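Side-chain contacts in fumarate lyase (Mesorhizobium sp., PDB 3C8T), which is a largely helical member of the fumarate lyase superfamily and forms a four-subunit assembly: residues M250-M255 against E340-G345; A135-N140 against L346-D351; R39-L44 against A198-R203; Y78-L83 against Y97-A102; V386-R391 against R405-V410. All coordinates share one frame; numbering follows the deposited sequence.

The contacts are strung along an elongated, mostly helical chain. Contacts 3 and 4 lie together at one end, centres about 15 Å apart and touching through Gln41 and Trp100; along the chain contact 4 is nested inside the loop that contact 3 closes. Contacts 1 and 2 sit on the other side of the chain's centre, their centres about 11 Å apart, joined by the passage from helix 315-344 into strand 347-348; in sequence contact 1 falls inside the loop closed by contact 2. Contact 5, later in sequence, belongs to the C-terminal helical region, its centre about 86 Å from that of contact 3. Contacts 1, 3 and 4 also reach the second subunit, so the packing within the chain adjoins the assembly interface.

Contact 1 (M250-M255 against E340-G345); sequences MDISIM and EFMLGG
Met342 is the first residue of 340-345 to reach the facing helix turn, where its terminal methyl meets Ile252. The two side chains point at each other tip to tip, Met342 CE lying 3.7 Å from Ile252 CD1. CG of Met342 stands anti to the backbone N (chi1 166°) and the chain runs out straight to SD, then bends at chi3 (80°), which swings the methyl aside to meet the isoleucine. Helix 284-306 borders the same spot, with Ser285 and Cys286 against Met342 and Cys286 also against Ile252.

Helices 229-255 and 315-344 belong to the bundle of long helices that forms the central body of fumarate lyase superfamily members. In the assembly, Asp251, Ile254 and Met255 of the first of these pack on the second subunit, and Met250 meets Met250 of the third, while Ile252 looks inward.

Leu343 follows and approaches at a slant. Its backbone does not aim its side chain straight at 250-255, but the branch end comes closer, with CD2 4.0 Å from Ile252 CD1. The same leucine also touches Ala133, Leu134 and Leu137 of helix 104-140. Past it the helix ends: the N of Gly344 bonds to Glu340 O at 2.9 Å, and Gly345 is the first residue to leave helical geometry.

Contact 2 (A135-N140 against L346-D351); sequences AALARN and LQVFPD
Leu137 sets its two methyl branches against two different residues of 346-351: CD1 lies 4.1 Å from Leu346 CD2, and CD2 lies 4.2 Å from Val348 CG2. The contact joins the last turn of the long bundle helix 104-140 to a small two-stranded antiparallel sheet, in which strand 347-348 pairs with strand 263-264. It is wholly apolar. Leu346 crosses Leu137 at about a right angle, and the two meet through one methyl group each, whereas Val348 comes in more obliquely.

The CB atoms of Leu346, just before the strand, and of Val348 point toward the helix, while that of Gln347 between them points away. For Leu346, a first torsion of -165° sets CG opposite the backbone N; the second (66° to CD1) leaves CD2 extended, nearly anti to CA, and it is this branch that reaches Leu137. On Val348 it is the branch beside the backbone N, CG2, that does the touching.

Farther out, Phe160 of helix 160-185 packs on both Leu346 and Val348, and Ala164 of the same helix on Leu137, so a third element closes around the apolar group. The strand is paired with its neighbour: backbone bonds tie Gln347 to Ala264 and Phe349 to Glu262, and Gln347 NE2 donates to Glu265 O. Phe349 occupies the N-cap position of helix 350-357, and its ring lies under a carbonyl of the strand, with Gln347 O 4.2 Å above one face and offset toward the rim.

Contact 3 (R39-L44 against A198-R203); sequences RAQARL and ASLGTR
The guanidinium of Arg203 turns an edge toward the backbone carbonyl of Leu44, whose oxygen lies near the guanidinium plane. Both terminal nitrogens point at this one atom. The firmer bond runs from Arg203 NH2 to Leu44 O at 3.1 Å, with an N-H...O angle of 151°, and the donor sits close to the extension of the C=O bond (161°). A weak second bond from Arg203 NH1 to Leu44 O spans 3.4 Å. NE has a partner too, in a salt bridge with Asp206.

The leucine's own side chain runs past the arginine in the opposite direction, with Leu44 CB 3.5 Å and Leu44 CD2 3.6 Å from Arg203 NH1, giving the charged end an aliphatic flank. Arg203 achieves this by folding back, with bends at the second (-74°) and third torsions.

Deeper in, Gln41 crosses Leu200 at about a right angle, NE2 resting 4.0 Å from Leu200 CD2. The amide's polar partner lies outside the two segments: NE2 is hydrogen-bonded to Trp100 O. Leu200 also packs on Trp100 and Phe190.

The turn that presents these side chains is a type II' beta turn from Leu200 to Arg203, with Gly201 at positive phi, closed by Arg203 N to Leu200 O at 3.0 Å. Leu44 is the first residue beyond helix 23-43, so the arrangement is that of a carbonyl at a helix C-terminus bound by an arginine from a turn, where the helix dipole would probably add some attraction.

Contact 4 (Y78-L83 against Y97-A102); sequences YPILPL and YLHWGA
His99 carries its imidazole across to Ile80 and Leu81 because its first torsion (-164°) places CG opposite the backbone N, and the second, near a right angle, turns the ring plane roughly perpendicular to the plane of CA, CB and CG. In Leu81, CG is anti to the carbonyl carbon (chi1 -66°), which brings a side chain that starts off to one side round until CD2 lies over the imidazole.

The result is a CH-pi contact: Leu81 CD2 is 4.1 Å from the centre of the His99 ring, 23° from its normal, and offset toward the NE2-CD2 side of the ring, 3.9 Å from His99 NE2. The opposite face is taken by the ring's own loop, with Ala102 CB 3.5 Å above the plane over its centre. The imidazole is thus sandwiched between two methyl groups. Ile80 reaches it obliquely with the branch anti to its backbone N, CG2 lying 3.7 Å from His99 CE1, while the rest of this side chain leads toward helices 23-43 and 104-140.

The hydrogen bond between ND1 and OE2 of Glu34, on helix 23-43, would further restrict the ring's rotation. The loop is held from beyond the chain too, since Arg379 of the second subunit donates to the carbonyls of Leu98 and His99.

The start of helix 80-91 thus packs against the loop leading into helix 104-140. Its His-Trp-Gly-Ala sequence is consistent with the first of the superfamily's signature regions, which in relatives lines an active site built from several subunits.

Contact 5 (V386-R391 against R405-V410); sequences VYLGCR and RTMPEV
Gly389, midway along helix 379-395, and Met407, at the N-cap position of helix 408-414, have CA atoms 8.0 Å apart, the nearest approach of the two backbones. Met407 fills this gap. Its CG is anti to the carbonyl carbon, the chain runs straight through chi2 (175°), and a bend at chi3 (69°) folds the terminal methyl alongside the helix.

The sulfur lies against bare backbone: Met407 SD is 3.8 Å from Gly389 CA, and with no side chain on that residue the thioether can settle directly on the helix surface. Met407 CE comes to 4.0 Å from Gly389 N. The same methyl has a looser neighbour in Leu388, whose CD2 is 4.4 Å from Met407 CE. On either side along the same helix, Ile385 and Arg392 also touch Met407, so the residues in contact with it are spread over about two turns.

Around this centre, Val410 and Glu409 turn toward the helix and pack on Ile385, Val410 also meeting Leu419 of helix 416-422. Val386 points the other way, into helix 366-377 at Ala366, Val369 and Met370. The turn carrying Met407 is held by its own backbone, Val410 N bonding to Met407 O at 2.8 Å, and by Arg405 just before it, which forms salt bridges with Glu402 and Glu416. Met407 and Gly389 are buried here, within the C-terminal helical region, while Leu388 lies at the solvent-exposed margin.

Between the two segments the contact therefore rests on dispersion and burial, with the methionine thioether fitted against the backbone at Gly389, where no side chain intervenes.

Contact 1 (M250-M255 against E340-G345)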
# COMPACT_ATOMS: atom_id res chain seq x y z
N MET A 250 9.51 14.58 -11.16
CA MET A 250 8.59 15.63 -10.77
C MET A 250 9.18 16.97 -11.16
O MET A 250 8.48 17.81 -11.75
CB MET A 250 8.30 15.63 -9.26
CG MET A 250 7.04 14.86 -8.86
SD MET A 250 5.47 15.31 -9.73
CE MET A 250 4.84 16.63 -8.71
N ASP A 251 10.45 17.18 -10.79
CA ASP A 251 11.10 18.46 -10.98
C ASP A 251 11.16 18.78 -12.47
O ASP A 251 10.74 19.83 -12.90
CB ASP A 251 12.51 18.49 -10.36
CG ASP A 251 12.49 18.46 -8.84
OD1 ASP A 251 11.39 18.45 -8.26
OD2 ASP A 251 13.57 18.47 -8.21
N ILE A 252 11.67 17.86 -13.27
CA ILE A 252 11.77 18.08 -14.72
C ILE A 252 10.42 18.32 -15.41
O ILE A 252 10.27 19.28 -16.14
CB ILE A 252 12.58 16.95 -15.42
CG1 ILE A 252 14.07 17.07 -15.00
CG2 ILE A 252 12.39 16.99 -16.97
CD1 ILE A 252 14.81 15.75 -14.98
N SER A 253 9.42 17.48 -15.13
CA SER A 253 8.12 17.66 -15.79
C SER A 253 7.47 18.99 -15.42
O SER A 253 6.80 19.60 -16.24
CB SER A 253 7.18 16.46 -15.57
OG SER A 253 6.80 16.38 -14.25
N ILE A 254 7.70 19.45 -14.19
CA ILE A 254 7.17 20.75 -13.78
C ILE A 254 8.01 21.89 -14.41
O ILE A 254 7.46 22.87 -14.88
CB ILE A 254 7.09 20.90 -12.26
CG1 ILE A 254 6.09 19.87 -11.66
CG2 ILE A 254 6.80 22.40 -11.91
CD1 ILE A 254 6.04 19.83 -10.06
N MET A 255 9.31 21.71 -14.53
CA MET A 255 10.10 22.73 -15.24
C MET A 255 9.72 22.79 -16.77
O MET A 255 10.05 23.78 -17.43
CB MET A 255 11.61 22.50 -15.01
CG MET A 255 12.13 22.81 -13.57
SD MET A 255 13.83 22.16 -13.31
CE MET A 255 14.70 23.20 -14.38
N GLU A 340 18.54 7.44 -17.38
CA GLU A 340 19.83 7.49 -18.14
C GLU A 340 19.68 8.29 -19.46
O GLU A 340 20.47 9.15 -19.78
CB GLU A 340 20.32 6.08 -18.55
CG GLU A 340 20.93 5.16 -17.51
CD GLU A 340 21.28 3.79 -18.09
OE1 GLU A 340 22.33 3.68 -18.78
OE2 GLU A 340 20.54 2.80 -17.86
N PHE A 341 18.65 7.94 -20.22
CA PHE A 341 18.39 8.53 -21.51
C PHE A 341 18.02 10.01 -21.39
O PHE A 341 18.58 10.84 -22.09
CB PHE A 341 17.25 7.76 -22.18
CG PHE A 341 16.79 8.38 -23.46
CD1 PHE A 341 17.53 8.21 -24.63
CD2 PHE A 341 15.61 9.10 -23.51
CE1 PHE A 341 17.11 8.79 -25.84
CE2 PHE A 341 15.18 9.68 -24.71
CZ PHE A 341 15.95 9.53 -25.87
N MET A 342 17.09 10.32 -20.48
CA MET A 342 16.57 11.66 -20.32
C MET A 342 17.63 12.61 -19.80
O MET A 342 17.78 13.72 -20.33
CB MET A 342 15.31 11.67 -19.43
CG MET A 342 14.85 13.07 -18.90
SD MET A 342 13.38 12.94 -17.88
CE MET A 342 14.07 12.40 -16.27
N LEU A 343 18.36 12.19 -18.78
CA LEU A 343 19.38 13.00 -18.12
C LEU A 343 20.63 13.12 -18.97
O LEU A 343 21.33 14.15 -18.94
CB LEU A 343 19.76 12.41 -16.75
CG LEU A 343 18.66 12.50 -15.69
CD1 LEU A 343 18.96 11.57 -14.49
CD2 LEU A 343 18.42 13.98 -15.26
N GLY A 344 20.91 12.05 -19.72
CA GLY A 344 22.03 12.06 -20.63
C GLY A 344 21.86 13.10 -21.72
O GLY A 344 22.83 13.79 -22.07
N GLY A 345 20.64 13.23 -22.26
CA GLY A 345 20.35 14.22 -23.30
C GLY A 345 19.49 15.41 -22.86
O GLY A 345 18.93 16.10 -23.72

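Contact 2 (A135-N140 against L346-D351)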
# COMPACT_ATOMS: atom_id res chain seq x y z
N ALA A 135 26.40 13.93 -12.73
CA ALA A 135 27.65 14.64 -12.52
C ALA A 135 27.96 15.62 -13.70
O ALA A 135 28.41 16.75 -13.49
CB ALA A 135 28.78 13.67 -12.27
N ALA A 136 27.69 15.21 -14.92
CA ALA A 136 27.90 16.11 -16.06
C ALA A 136 27.00 17.34 -15.93
O ALA A 136 27.47 18.46 -16.10
CB ALA A 136 27.67 15.39 -17.41
N LEU A 137 25.73 17.13 -15.62
CA LEU A 137 24.79 18.25 -15.48
C LEU A 137 25.22 19.16 -14.34
O LEU A 137 25.20 20.37 -14.47
CB LEU A 137 23.36 17.77 -15.24
CG LEU A 137 22.64 17.06 -16.40
CD1 LEU A 137 21.38 16.38 -15.87
CD2 LEU A 137 22.28 18.04 -17.51
N ALA A 138 25.59 18.57 -13.21
CA ALA A 138 26.02 19.32 -12.05
C ALA A 138 27.24 20.20 -12.39
O ALA A 138 27.30 21.37 -12.01
CB ALA A 138 26.36 18.38 -10.94
N ARG A 139 28.20 19.60 -13.11
CA ARG A 139 29.46 20.27 -13.46
C ARG A 139 29.17 21.39 -14.47
O ARG A 139 29.44 22.56 -14.19
CB ARG A 139 30.45 19.25 -14.02
CG ARG A 139 31.83 19.77 -14.24
CD ARG A 139 32.74 18.60 -14.81
NE ARG A 139 32.05 17.45 -15.46
CZ ARG A 139 32.01 16.19 -14.99
NH1 ARG A 139 32.59 15.88 -13.83
NH2 ARG A 139 31.40 15.24 -15.69
N ASN A 140 28.58 21.04 -15.62
CA ASN A 140 28.33 22.06 -16.66
C ASN A 140 27.42 23.22 -16.22
O ASN A 140 27.59 24.34 -16.69
CB ASN A 140 27.75 21.44 -17.93
CG ASN A 140 28.66 20.35 -18.53
OD1 ASN A 140 29.87 20.29 -18.26
ND2 ASN A 140 28.06 19.47 -19.35
N LEU A 346 19.39 15.66 -21.55
CA LEU A 346 18.53 16.77 -21.06
C LEU A 346 18.86 18.13 -21.76
O LEU A 346 20.03 18.50 -21.82
CB LEU A 346 18.64 16.89 -19.53
CG LEU A 346 17.56 17.73 -18.85
CD1 LEU A 346 16.21 17.01 -19.00
CD2 LEU A 346 17.93 18.03 -17.39
N GLN A 347 17.85 18.83 -22.30
CA GLN A 347 18.06 20.16 -22.85
C GLN A 347 17.82 21.16 -21.70
O GLN A 347 16.77 21.16 -21.08
CB GLN A 347 17.10 20.45 -24.01
CG GLN A 347 17.09 19.38 -25.15
CD GLN A 347 15.90 19.54 -26.12
OE1 GLN A 347 15.79 20.57 -26.84
NE2 GLN A 347 14.99 18.56 -26.13
N VAL A 348 18.81 21.98 -21.40
CA VAL A 348 18.73 22.93 -20.29
C VAL A 348 18.72 24.29 -20.94
O VAL A 348 19.50 24.48 -21.89
CB VAL A 348 19.99 22.81 -19.38
CG1 VAL A 348 20.01 23.89 -18.29
CG2 VAL A 348 20.10 21.40 -18.76
N PHE A 349 17.82 25.20 -20.50
CA PHE A 349 17.64 26.53 -21.14
C PHE A 349 17.97 27.71 -20.24
O PHE A 349 17.12 28.25 -19.55
CB PHE A 349 16.24 26.68 -21.72
CG PHE A 349 15.88 25.57 -22.66
CD1 PHE A 349 16.73 25.25 -23.74
CD2 PHE A 349 14.72 24.82 -22.47
CE1 PHE A 349 16.39 24.19 -24.61
CE2 PHE A 349 14.38 23.77 -23.33
CZ PHE A 349 15.23 23.46 -24.41
N PRO A 350 19.25 28.07 -20.19
CA PRO A 350 19.64 29.12 -19.25
C PRO A 350 18.88 30.45 -19.47
O PRO A 350 18.66 31.19 -18.50
CB PRO A 350 21.14 29.23 -19.47
CG PRO A 350 21.52 27.78 -19.91
CD PRO A 350 20.42 27.48 -20.88
N ASP A 351 18.43 30.69 -20.70
CA ASP A 351 17.68 31.89 -21.05
C ASP A 351 16.33 31.93 -20.37
O ASP A 351 15.99 32.93 -19.75
CB ASP A 351 17.55 32.09 -22.59
CG ASP A 351 16.90 30.88 -23.33
OD1 ASP A 351 16.85 29.76 -22.78
OD2 ASP A 351 16.43 31.05 -24.48

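Contact 3 (R39-L44 against A198-R203)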
# COMPACT_ATOMS: atom_id res chain seq x y z
N ARG A 39 27.93 -32.22 -8.50
CA ARG A 39 29.37 -32.05 -8.39
C ARG A 39 29.83 -31.93 -6.97
O ARG A 39 30.82 -32.55 -6.56
CB ARG A 39 29.82 -30.80 -9.14
CG ARG A 39 31.06 -31.03 -9.96
CD ARG A 39 30.68 -31.39 -11.38
NE ARG A 39 29.96 -30.27 -12.01
CZ ARG A 39 30.54 -29.18 -12.51
NH1 ARG A 39 31.87 -29.04 -12.47
NH2 ARG A 39 29.78 -28.23 -13.06
N ALA A 40 29.12 -31.10 -6.20
CA ALA A 40 29.37 -30.96 -4.77
C ALA A 40 29.28 -32.32 -4.06
O ALA A 40 30.08 -32.64 -3.20
CB ALA A 40 28.39 -29.94 -4.15
N GLN A 41 28.31 -33.14 -4.44
CA GLN A 41 28.13 -34.40 -3.77
C GLN A 41 29.20 -35.44 -4.15
O GLN A 41 29.55 -36.27 -3.33
CB GLN A 41 26.71 -34.89 -4.02
CG GLN A 41 25.72 -34.22 -3.09
CD GLN A 41 24.30 -34.41 -3.49
OE1 GLN A 41 24.00 -34.65 -4.66
NE2 GLN A 41 23.40 -34.32 -2.50
N ALA A 42 29.73 -35.37 -5.37
CA ALA A 42 30.73 -36.32 -5.82
C ALA A 42 32.04 -36.04 -5.13
O ALA A 42 32.75 -36.98 -4.75
CB ALA A 42 30.88 -36.28 -7.31
N ARG A 43 32.37 -34.76 -4.96
CA ARG A 43 33.55 -34.36 -4.18
C ARG A 43 33.50 -34.78 -2.71
O ARG A 43 34.53 -35.06 -2.12
CB ARG A 43 33.80 -32.85 -4.26
CG ARG A 43 34.41 -32.42 -5.57
CD ARG A 43 35.13 -31.09 -5.44
NE ARG A 43 34.24 -30.02 -5.00
CZ ARG A 43 33.49 -29.27 -5.80
NH1 ARG A 43 33.50 -29.45 -7.13
NH2 ARG A 43 32.73 -28.32 -5.27
N LEU A 44 32.31 -34.80 -2.12
CA LEU A 44 32.19 -35.18 -0.72
C LEU A 44 31.94 -36.68 -0.59
O LEU A 44 31.61 -37.16 0.49
CB LEU A 44 31.04 -34.41 -0.03
CG LEU A 44 31.21 -32.89 0.10
CD1 LEU A 44 29.87 -32.19 0.10
CD2 LEU A 44 32.04 -32.49 1.33
N ALA A 198 17.50 -33.92 6.32
CA ALA A 198 17.46 -35.24 6.99
C ALA A 198 17.91 -36.35 6.07
O ALA A 198 18.64 -37.26 6.50
CB ALA A 198 16.06 -35.55 7.49
N SER A 199 17.49 -36.28 4.81
CA SER A 199 17.82 -37.34 3.86
C SER A 199 19.32 -37.52 3.60
O SER A 199 19.70 -38.51 2.99
CB SER A 199 16.99 -37.25 2.57
OG SER A 199 17.50 -36.34 1.65
N LEU A 200 20.16 -36.60 4.11
CA LEU A 200 21.62 -36.62 3.91
C LEU A 200 22.37 -37.01 5.19
O LEU A 200 23.62 -36.94 5.28
CB LEU A 200 22.14 -35.29 3.33
CG LEU A 200 21.65 -34.98 1.89
CD1 LEU A 200 21.99 -33.55 1.44
CD2 LEU A 200 22.12 -36.02 0.86
N GLY A 201 21.58 -37.46 6.17
CA GLY A 201 22.10 -37.95 7.42
C GLY A 201 22.82 -36.82 8.12
O GLY A 201 22.20 -35.83 8.51
N THR A 202 24.14 -36.96 8.22
CA THR A 202 24.98 -36.00 8.96
C THR A 202 25.76 -35.09 8.01
O THR A 202 26.50 -34.25 8.47
CB THR A 202 26.00 -36.70 9.95
OG1 THR A 202 27.12 -37.23 9.22
CG2 THR A 202 25.33 -37.79 10.79
N ARG A 203 25.62 -35.28 6.70
CA ARG A 203 26.51 -34.61 5.75
C ARG A 203 25.87 -33.35 5.13
O ARG A 203 26.47 -32.68 4.28
CB ARG A 203 26.94 -35.59 4.64
CG ARG A 203 27.47 -36.95 5.11
CD ARG A 203 28.87 -36.88 5.70
NE ARG A 203 29.78 -35.95 5.00
CZ ARG A 203 30.46 -36.27 3.89
NH1 ARG A 203 31.28 -35.37 3.34
NH2 ARG A 203 30.33 -37.46 3.32

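Contact 4 (Y78-L83 against Y97-A102)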
# COMPACT_ATOMS: atom_id res chain seq x y z
N TYR A 78 4.83 -27.29 -9.84
CA TYR A 78 6.18 -26.69 -9.96
C TYR A 78 6.98 -27.25 -11.13
O TYR A 78 6.76 -28.38 -11.51
CB TYR A 78 6.95 -26.89 -8.65
CG TYR A 78 6.22 -26.36 -7.44
CD1 TYR A 78 6.20 -25.01 -7.17
CD2 TYR A 78 5.54 -27.22 -6.58
CE1 TYR A 78 5.55 -24.50 -6.08
CE2 TYR A 78 4.85 -26.71 -5.46
CZ TYR A 78 4.88 -25.35 -5.22
OH TYR A 78 4.23 -24.82 -4.13
N PRO A 79 7.90 -26.45 -11.74
CA PRO A 79 8.64 -27.03 -12.86
C PRO A 79 9.80 -27.94 -12.46
O PRO A 79 10.34 -28.61 -13.34
CB PRO A 79 9.20 -25.78 -13.58
CG PRO A 79 9.43 -24.79 -12.47
CD PRO A 79 8.23 -25.02 -11.54
N ILE A 80 10.18 -27.96 -11.18
CA ILE A 80 11.43 -28.63 -10.82
C ILE A 80 11.45 -30.15 -11.07
O ILE A 80 12.40 -30.66 -11.65
CB ILE A 80 11.90 -28.32 -9.38
CG1 ILE A 80 12.15 -26.82 -9.19
CG2 ILE A 80 13.13 -29.13 -9.04
CD1 ILE A 80 12.79 -26.08 -10.39
N LEU A 81 10.46 -30.87 -10.59
CA LEU A 81 10.50 -32.32 -10.75
C LEU A 81 10.31 -32.76 -12.20
O LEU A 81 10.99 -33.67 -12.61
CB LEU A 81 9.58 -33.06 -9.73
CG LEU A 81 10.04 -32.90 -8.27
CD1 LEU A 81 9.05 -33.50 -7.27
CD2 LEU A 81 11.42 -33.48 -8.00
N PRO A 82 9.42 -32.10 -12.98
CA PRO A 82 9.40 -32.34 -14.41
C PRO A 82 10.73 -32.01 -15.09
O PRO A 82 11.22 -32.80 -15.92
CB PRO A 82 8.29 -31.39 -14.91
CG PRO A 82 7.45 -31.14 -13.77
CD PRO A 82 8.35 -31.14 -12.59
N LEU A 83 11.35 -30.87 -14.74
CA LEU A 83 12.67 -30.60 -15.29
C LEU A 83 13.70 -31.71 -14.93
O LEU A 83 14.52 -32.11 -15.78
CB LEU A 83 13.17 -29.20 -14.91
CG LEU A 83 14.69 -29.04 -15.12
CD1 LEU A 83 15.04 -28.96 -16.61
CD2 LEU A 83 15.21 -27.82 -14.35
N TYR A 97 21.01 -39.99 -9.97
CA TYR A 97 21.57 -39.33 -8.78
C TYR A 97 21.29 -37.85 -8.69
O TYR A 97 21.83 -37.17 -7.82
CB TYR A 97 23.06 -39.58 -8.65
CG TYR A 97 23.41 -41.04 -8.50
CD1 TYR A 97 23.57 -41.62 -7.24
CD2 TYR A 97 23.58 -41.83 -9.64
CE1 TYR A 97 23.91 -42.94 -7.12
CE2 TYR A 97 23.91 -43.14 -9.54
CZ TYR A 97 24.08 -43.70 -8.29
OH TYR A 97 24.42 -45.03 -8.22
N LEU A 98 20.42 -37.39 -9.59
CA LEU A 98 20.02 -36.00 -9.68
C LEU A 98 19.14 -35.64 -8.49
O LEU A 98 18.48 -36.53 -7.91
CB LEU A 98 19.23 -35.81 -10.97
CG LEU A 98 19.60 -34.98 -12.22
CD1 LEU A 98 20.93 -34.28 -12.21
CD2 LEU A 98 19.42 -35.82 -13.48
N HIS A 99 19.14 -34.36 -8.10
CA HIS A 99 18.23 -33.86 -7.09
C HIS A 99 18.31 -34.78 -5.89
O HIS A 99 17.30 -35.32 -5.45
CB HIS A 99 16.81 -33.85 -7.67
CG HIS A 99 15.82 -33.02 -6.91
ND1 HIS A 99 15.64 -31.68 -7.14
CD2 HIS A 99 14.90 -33.37 -5.96
CE1 HIS A 99 14.68 -31.22 -6.35
NE2 HIS A 99 14.21 -32.23 -5.64
N TRP A 100 19.51 -35.00 -5.38
CA TRP A 100 19.69 -35.98 -4.30
C TRP A 100 19.67 -35.22 -3.00
O TRP A 100 20.59 -34.45 -2.73
CB TRP A 100 21.04 -36.67 -4.49
CG TRP A 100 21.37 -37.80 -3.56
CD1 TRP A 100 22.01 -37.72 -2.34
CD2 TRP A 100 21.15 -39.19 -3.80
NE1 TRP A 100 22.17 -38.98 -1.80
CE2 TRP A 100 21.66 -39.90 -2.68
CE3 TRP A 100 20.57 -39.91 -4.86
CZ2 TRP A 100 21.61 -41.30 -2.59
CZ3 TRP A 100 20.52 -41.29 -4.77
CH2 TRP A 100 21.04 -41.98 -3.63
N GLY A 101 18.60 -35.39 -2.23
CA GLY A 101 18.45 -34.70 -0.95
C GLY A 101 17.87 -33.30 -1.07
O GLY A 101 17.60 -32.68 -0.05
N ALA A 102 17.68 -32.82 -2.30
CA ALA A 102 17.05 -31.53 -2.62
C ALA A 102 15.52 -31.52 -2.49
O ALA A 102 14.88 -32.53 -2.72
CB ALA A 102 17.44 -31.11 -4.05

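Contact 5 (V386-R391 against R405-V410)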
# COMPACT_ATOMS: atom_id res chain seq x y z
N VAL A 386 12.23 46.19 4.82
CA VAL A 386 12.33 45.52 3.53
C VAL A 386 11.03 44.82 3.20
O VAL A 386 10.63 44.79 2.03
CB VAL A 386 13.50 44.48 3.48
CG1 VAL A 386 13.47 43.65 2.15
CG2 VAL A 386 14.88 45.14 3.70
N TYR A 387 10.37 44.22 4.20
CA TYR A 387 9.06 43.60 3.94
C TYR A 387 8.02 44.67 3.51
O TYR A 387 7.22 44.45 2.61
CB TYR A 387 8.57 42.77 5.14
N LEU A 388 8.08 45.84 4.14
CA LEU A 388 7.34 47.02 3.69
C LEU A 388 7.71 47.44 2.26
O LEU A 388 6.83 47.75 1.45
CB LEU A 388 7.59 48.18 4.67
CG LEU A 388 6.86 49.52 4.44
CD1 LEU A 388 5.34 49.35 4.39
CD2 LEU A 388 7.24 50.58 5.48
N GLY A 389 9.01 47.48 1.96
CA GLY A 389 9.46 47.72 0.59
C GLY A 389 8.89 46.68 -0.38
O GLY A 389 8.48 47.03 -1.48
N CYS A 390 8.86 45.41 0.05
CA CYS A 390 8.31 44.31 -0.74
C CYS A 390 6.80 44.40 -0.95
O CYS A 390 6.32 44.15 -2.07
CB CYS A 390 8.66 42.96 -0.11
SG CYS A 390 10.41 42.47 -0.24
N ARG A 391 6.03 44.73 0.11
CA ARG A 391 4.58 44.91 -0.05
C ARG A 391 4.28 46.00 -1.08
O ARG A 391 3.38 45.84 -1.91
CB ARG A 391 3.86 45.22 1.27
CG ARG A 391 4.10 44.19 2.38
CD ARG A 391 3.10 44.32 3.56
NE ARG A 391 1.83 43.65 3.27
CZ ARG A 391 1.08 42.99 4.17
NH1 ARG A 391 1.48 42.90 5.44
NH2 ARG A 391 -0.07 42.42 3.81
N ARG A 405 14.87 52.48 -3.30
CA ARG A 405 15.65 53.67 -3.62
C ARG A 405 14.99 54.96 -3.12
O ARG A 405 15.68 55.96 -2.93
CB ARG A 405 15.85 53.76 -5.14
CG ARG A 405 14.72 54.51 -5.87
CD ARG A 405 14.92 54.57 -7.37
NE ARG A 405 16.14 55.28 -7.79
CZ ARG A 405 16.53 55.39 -9.06
NH1 ARG A 405 15.81 54.86 -10.05
NH2 ARG A 405 17.66 56.05 -9.34
N THR A 406 13.67 54.96 -2.96
CA THR A 406 12.93 56.16 -2.54
C THR A 406 12.74 56.16 -1.01
O THR A 406 12.11 57.08 -0.49
CB THR A 406 11.51 56.27 -3.19
OG1 THR A 406 10.63 55.26 -2.67
CG2 THR A 406 11.56 56.17 -4.71
N MET A 407 13.30 55.14 -0.33
CA MET A 407 13.05 54.90 1.09
C MET A 407 14.33 55.25 1.87
O MET A 407 15.22 54.41 2.01
CB MET A 407 12.63 53.42 1.31
CG MET A 407 11.14 53.07 0.99
SD MET A 407 10.64 51.31 1.10
CE MET A 407 10.73 51.02 2.86
N PRO A 408 14.44 56.50 2.39
CA PRO A 408 15.77 56.92 2.90
C PRO A 408 16.35 56.08 4.05
O PRO A 408 17.57 56.03 4.23
CB PRO A 408 15.55 58.39 3.32
CG PRO A 408 14.30 58.82 2.54
CD PRO A 408 13.44 57.57 2.55
N GLU A 409 15.48 55.42 4.81
CA GLU A 409 15.92 54.53 5.88
C GLU A 409 16.67 53.28 5.35
O GLU A 409 17.29 52.55 6.13
CB GLU A 409 14.74 54.15 6.80
CG GLU A 409 13.62 53.29 6.17
CD GLU A 409 12.47 54.10 5.53
OE1 GLU A 409 11.30 53.68 5.72
OE2 GLU A 409 12.73 55.12 4.84
N VAL A 410 16.61 53.04 4.03
CA VAL A 410 17.43 52.01 3.38
C VAL A 410 18.46 52.64 2.43
O VAL A 410 19.64 52.30 2.48
CB VAL A 410 16.59 51.01 2.51
CG1 VAL A 410 17.32 49.65 2.35
CG2 VAL A 410 15.20 50.84 3.05